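Local structure of CrataBL (Crataeva tapia, 4IHZ) at the interface of chains A and B. The protein inhibits the serine proteases factor Xa and, more weakly, trypsin, and also acts as a lectin that binds glucose and N-acetylglucosamine. Sequence-based numbering; all coordinates share one arbitrary frame. Chains: chain A/B, CrataBL.

Contact 1: the interface of chains A and B. Residues chain A 72, 83-85, 105; chain B 31-32, 80-82.
B:Pro81 pushes its pyrrolidine ring into chain A between A:His72 and A:Phe105, and much of the apolar contact in this patch of the two-fold interface is built on that one ring. Its CB lies over one face of the A:His72 imidazole, 3.7 Å from the ring centroid and displaced toward the rim near CD2, a CH-pi contact. The A:His72 side chain is folded up between its own backbone N and carbonyl carbon (chi1 75°), and in this pose the flat of the ring rather than its edge meets the proline. The same CB touches A:Phe105 at the far tip of the phenyl, CZ, at 3.6 Å, so the proline is flanked by two aromatic rings.

A:Phe105 is itself supported from within chain A: the CD1 methyl of A:Ile85 sits over the centre of one ring face, and ND1 of A:His72 lies in plane at the CE1-CZ edge. From chain B the carboxylate of B:Glu82 comes in plane to the CD2-CE2 edge, OE2 standing 3.6 Å from CE2, with the carboxylate turned perpendicular to the phenyl. A bend at chi2 (88°) brings the carboxylate round to the CD2-CE2 edge, where the weakly positive ring hydrogens could favour its charge.

Polar contacts fasten the backbone on the other flank. A:Lys84 N donates to the carbonyl O of B:Pro81 at 2.8 Å, in a nearly straight bond. Its side chain, extended beyond CG, runs alongside the B:Cys80-B:Pro81 backbone and ends with the ammonium NZ 3.0 Å from B:Cys80 O. One lysine thus holds two successive carbonyls of the partner. Behind it, A:Ser83 OG accepts a bond from A:Ile85 N at 3.1 Å, which may steady the turn that presents A:Lys84 N. The patch joins the two copies in the deposited dimer. The ammonium NZ approaches B:Cys80 O from above the carbonyl plane, 51° out of it, rather than on a lone pair.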
loop_
_atom_site.group_PDB
_atom_site.type_symbol
_atom_site.label_atom_id
_atom_site.label_comp_id
_atom_site.label_asym_id
_atom_site.label_seq_id
_atom_site.Cartn_x
_atom_site.Cartn_y
_atom_site.Cartn_z
ATOM N N HIS A 72 -6.495 -6.880 5.636
ATOM C CA HIS A 72 -5.233 -6.150 5.618
ATOM C C HIS A 72 -4.500 -6.285 6.908
ATOM O O HIS A 72 -5.108 -6.474 7.963
ATOM C CB HIS A 72 -5.430 -4.684 5.218
ATOM C CG HIS A 72 -6.018 -3.780 6.266
ATOM N ND1 HIS A 72 -7.356 -3.460 6.290
ATOM C CD2 HIS A 72 -5.433 -3.062 7.246
ATOM C CE1 HIS A 72 -7.576 -2.591 7.261
ATOM N NE2 HIS A 72 -6.423 -2.319 7.847
ATOM N N SER A 83 0.838 -1.941 -0.713
ATOM C CA SER A 83 -0.136 -1.864 0.373
ATOM C C SER A 83 0.042 -3.007 1.404
ATOM O O SER A 83 0.743 -3.993 1.163
ATOM C CB SER A 83 -1.530 -2.013 -0.212
ATOM O OG SER A 83 -1.731 -3.389 -0.523
ATOM N N LYS A 84 -0.749 -2.906 2.469
ATOM C CA LYS A 84 -0.873 -3.967 3.488
ATOM C C LYS A 84 -2.015 -4.933 3.198
ATOM O O LYS A 84 -2.321 -5.800 4.030
ATOM C CB LYS A 84 -1.142 -3.292 4.832
ATOM C CG LYS A 84 -0.033 -2.324 5.268
ATOM C CD LYS A 84 -0.488 -1.546 6.455
ATOM C CE LYS A 84 0.564 -0.510 6.870
ATOM N NZ LYS A 84 -0.134 0.328 7.833
ATOM N N ILE A 85 -2.651 -4.768 2.042
ATOM C CA ILE A 85 -3.882 -5.492 1.748
ATOM C C ILE A 85 -3.527 -6.853 1.146
ATOM O O ILE A 85 -2.686 -6.967 0.278
ATOM C CB ILE A 85 -4.722 -4.652 0.789
ATOM C CG1 ILE A 85 -5.103 -3.325 1.476
ATOM C CG2 ILE A 85 -6.009 -5.455 0.306
ATOM C CD1 ILE A 85 -5.441 -2.212 0.504
ATOM N N PHE A 105 -7.781 -2.601 -2.266
ATOM C CA PHE A 105 -9.134 -2.790 -1.719
ATOM C C PHE A 105 -10.169 -2.928 -2.850
ATOM O O PHE A 105 -10.165 -2.157 -3.829
ATOM C CB PHE A 105 -9.581 -1.604 -0.852
ATOM C CG PHE A 105 -9.098 -1.633 0.584
ATOM C CD1 PHE A 105 -9.177 -2.784 1.360
ATOM C CD2 PHE A 105 -8.651 -0.451 1.174
ATOM C CE1 PHE A 105 -8.748 -2.753 2.706
ATOM C CE2 PHE A 105 -8.216 -0.395 2.496
ATOM C CZ PHE A 105 -8.275 -1.553 3.276
ATOM N N PRO B 31 -8.526 2.749 9.372
ATOM C CA PRO B 31 -8.857 1.504 8.672
ATOM C C PRO B 31 -8.935 1.670 7.161
ATOM O O PRO B 31 -9.015 0.679 6.437
ATOM C CB PRO B 31 -10.246 1.153 9.225
ATOM C CG PRO B 31 -10.833 2.503 9.570
ATOM C CD PRO B 31 -9.691 3.282 10.114
ATOM N N SER B 32 -8.948 2.921 6.707
ATOM C CA SER B 32 -8.845 3.237 5.291
ATOM C C SER B 32 -8.430 4.685 5.131
ATOM O O SER B 32 -8.617 5.523 6.038
ATOM C CB SER B 32 -10.156 2.966 4.557
ATOM O OG SER B 32 -11.105 3.958 4.891
ATOM N N CYS B 80 -1.868 4.002 6.900
ATOM C CA CYS B 80 -2.974 3.599 6.034
ATOM C C CYS B 80 -2.787 2.149 5.621
ATOM O O CYS B 80 -1.660 1.659 5.596
ATOM C CB CYS B 80 -2.898 4.430 4.740
ATOM S SG CYS B 80 -3.213 6.159 5.066
ATOM N N PRO B 81 -3.863 1.471 5.263
ATOM C CA PRO B 81 -3.684 0.114 4.675
ATOM C C PRO B 81 -3.221 0.170 3.236
ATOM O O PRO B 81 -2.676 -0.831 2.760
ATOM C CB PRO B 81 -5.090 -0.511 4.692
ATOM C CG PRO B 81 -5.927 0.441 5.492
ATOM C CD PRO B 81 -5.257 1.737 5.668
ATOM N N GLU B 82 -3.510 1.278 2.546
ATOM C CA GLU B 82 -3.185 1.373 1.116
ATOM C C GLU B 82 -1.682 1.651 0.928
ATOM O O GLU B 82 -0.935 1.867 1.902
ATOM C CB GLU B 82 -4.019 2.475 0.444
ATOM C CG GLU B 82 -5.539 2.271 0.604
ATOM C CD GLU B 82 -6.169 2.878 1.876
ATOM O OE1 GLU B 82 -5.442 3.192 2.813
ATOM O OE2 GLU B 82 -7.414 3.053 1.921
#

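Contact 2: the interface of chains A and B. Residues chain A 29, 77-79; chain B 75-76, 84.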
loop_
_atom_site.group_PDB
_atom_site.type_symbol
_atom_site.label_atom_id
_atom_site.label_comp_id
_atom_site.label_asym_id
_atom_site.label_seq_id
_atom_site.Cartn_x
_atom_site.Cartn_y
_atom_site.Cartn_z
ATOM N N SER A 29 13.830 -1.392 5.287
ATOM C CA SER A 29 13.209 -0.839 4.069
ATOM C C SER A 29 13.558 -1.642 2.836
ATOM O O SER A 29 14.717 -1.995 2.620
ATOM C CB SER A 29 13.691 0.605 3.806
ATOM O OG SER A 29 13.589 1.364 4.985
ATOM N N LEU A 77 4.344 -0.023 11.327
ATOM C CA LEU A 77 5.573 -0.191 10.561
ATOM C C LEU A 77 5.217 -0.896 9.250
ATOM O O LEU A 77 4.330 -1.757 9.226
ATOM C CB LEU A 77 6.576 -1.067 11.319
ATOM C CG LEU A 77 7.210 -0.449 12.551
ATOM C CD1 LEU A 77 8.053 -1.554 13.209
ATOM C CD2 LEU A 77 8.037 0.748 12.089
ATOM N N TRP A 78 5.826 -0.435 8.158
ATOM C CA TRP A 78 5.628 -1.142 6.872
ATOM C C TRP A 78 6.831 -0.819 5.998
ATOM O O TRP A 78 7.108 0.337 5.719
ATOM C CB TRP A 78 4.340 -0.639 6.196
ATOM C CG TRP A 78 3.888 -1.571 5.161
ATOM C CD1 TRP A 78 3.819 -1.360 3.812
ATOM C CD2 TRP A 78 3.436 -2.898 5.387
ATOM N NE1 TRP A 78 3.360 -2.490 3.181
ATOM C CE2 TRP A 78 3.099 -3.456 4.119
ATOM C CE3 TRP A 78 3.251 -3.668 6.540
ATOM C CZ2 TRP A 78 2.611 -4.771 3.970
ATOM C CZ3 TRP A 78 2.762 -4.989 6.385
ATOM C CH2 TRP A 78 2.428 -5.507 5.111
ATOM N N PHE A 79 7.497 -1.861 5.518
ATOM C CA PHE A 79 8.784 -1.675 4.865
ATOM C C PHE A 79 8.700 -1.812 3.360
ATOM O O PHE A 79 9.730 -1.735 2.676
ATOM C CB PHE A 79 9.780 -2.673 5.427
ATOM C CG PHE A 79 10.052 -2.437 6.886
ATOM C CD1 PHE A 79 10.934 -1.403 7.280
ATOM C CD2 PHE A 79 9.364 -3.165 7.874
ATOM C CE1 PHE A 79 11.179 -1.141 8.632
ATOM C CE2 PHE A 79 9.600 -2.883 9.250
ATOM C CZ PHE A 79 10.520 -1.877 9.621
ATOM N N SER B 75 9.084 5.731 3.696
ATOM C CA SER B 75 8.816 5.848 5.115
ATOM C C SER B 75 8.640 4.456 5.672
ATOM O O SER B 75 7.855 3.683 5.136
ATOM C CB SER B 75 7.528 6.647 5.355
ATOM O OG SER B 75 7.227 6.756 6.730
ATOM N N ASP B 76 9.306 4.189 6.787
ATOM C CA ASP B 76 9.107 2.902 7.485
ATOM C C ASP B 76 7.825 2.903 8.295
ATOM O O ASP B 76 7.351 1.839 8.677
ATOM C CB ASP B 76 10.285 2.604 8.417
ATOM C CG ASP B 76 11.565 2.249 7.662
ATOM O OD1 ASP B 76 11.545 1.950 6.446
ATOM O OD2 ASP B 76 12.619 2.250 8.316
ATOM N N LYS B 84 2.057 3.270 -0.558
ATOM C CA LYS B 84 2.765 4.554 -0.458
ATOM C C LYS B 84 2.938 5.172 -1.849
ATOM O O LYS B 84 3.639 6.177 -1.979
ATOM C CB LYS B 84 4.158 4.304 0.081
ATOM C CG LYS B 84 4.123 3.834 1.530
ATOM C CD LYS B 84 5.457 3.407 1.981
ATOM C CE LYS B 84 5.316 2.670 3.331
ATOM N NZ LYS B 84 6.569 1.918 3.443
HETATM O O HOH W 1 15.016 0.220 7.540
#
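Tip to tip, the hydroxyl OG of A:Ser29 donates to the carboxylate OD1 of B:Asp76 at 2.6 Å, and OD1 receives it on its syn lone pair, the one on the side of OD2. The close-packed part lies next to this bond. The A:Phe79 ring brings its CD1-CE1 side against the carboxylate, with CE1 3.5 Å from CG of B:Asp76 and the two planes 57° apart, neither stacked nor perpendicular. With CG anti to its carbonyl carbon (chi1 -71°), B:Asp76 reaches both the serine and the phenyl ring. Its backbone is held as well: A:Trp78 N donates to B:Asp76 O at 2.8 Å.

On the lysine flank, the extended B:Lys84 ends at two carbonyls, one from each chain. NZ donates to A:Trp78 O at 2.8 Å from above that carbonyl plane, and to B:Ser75 O at 2.8 Å nearly in line with the C=O. The ammonium would thereby bridge the chains and fix the start of the B:Asp76 loop.

The other carboxylate oxygen belongs to the looser, watery side. OD2 reaches chain A through water 1, at a long 3.2 Å, and the water also contacts N and OG of A:Ser29. Although the structure alone does not show whether this dimer forms in solution, the site joins the loops of two CrataBL copies mainly through B:Asp76 and B:Lys84, supporting the two-fold dimer seen in the crystal.

The C-alpha centres of contact 1 and contact 2 lie about 13 Å apart, and both are parts of the same two-fold symmetric interface. They draw mainly on the loop region from residue 75 to 85 of both chains; residues 29-32 also supply B:Pro31 and B:Ser32 to contact 1 and A:Ser29 to contact 2, while A:His72 and A:Phe105 join contact 1. A:Lys84 serves contact 1 and B:Lys84 contact 2; by the two-fold each lysine does both jobs, which places its ammonium near carbonyls gathered from both chains. Repeated by the two-fold, these patches would tie the two trefoils together mainly through loops.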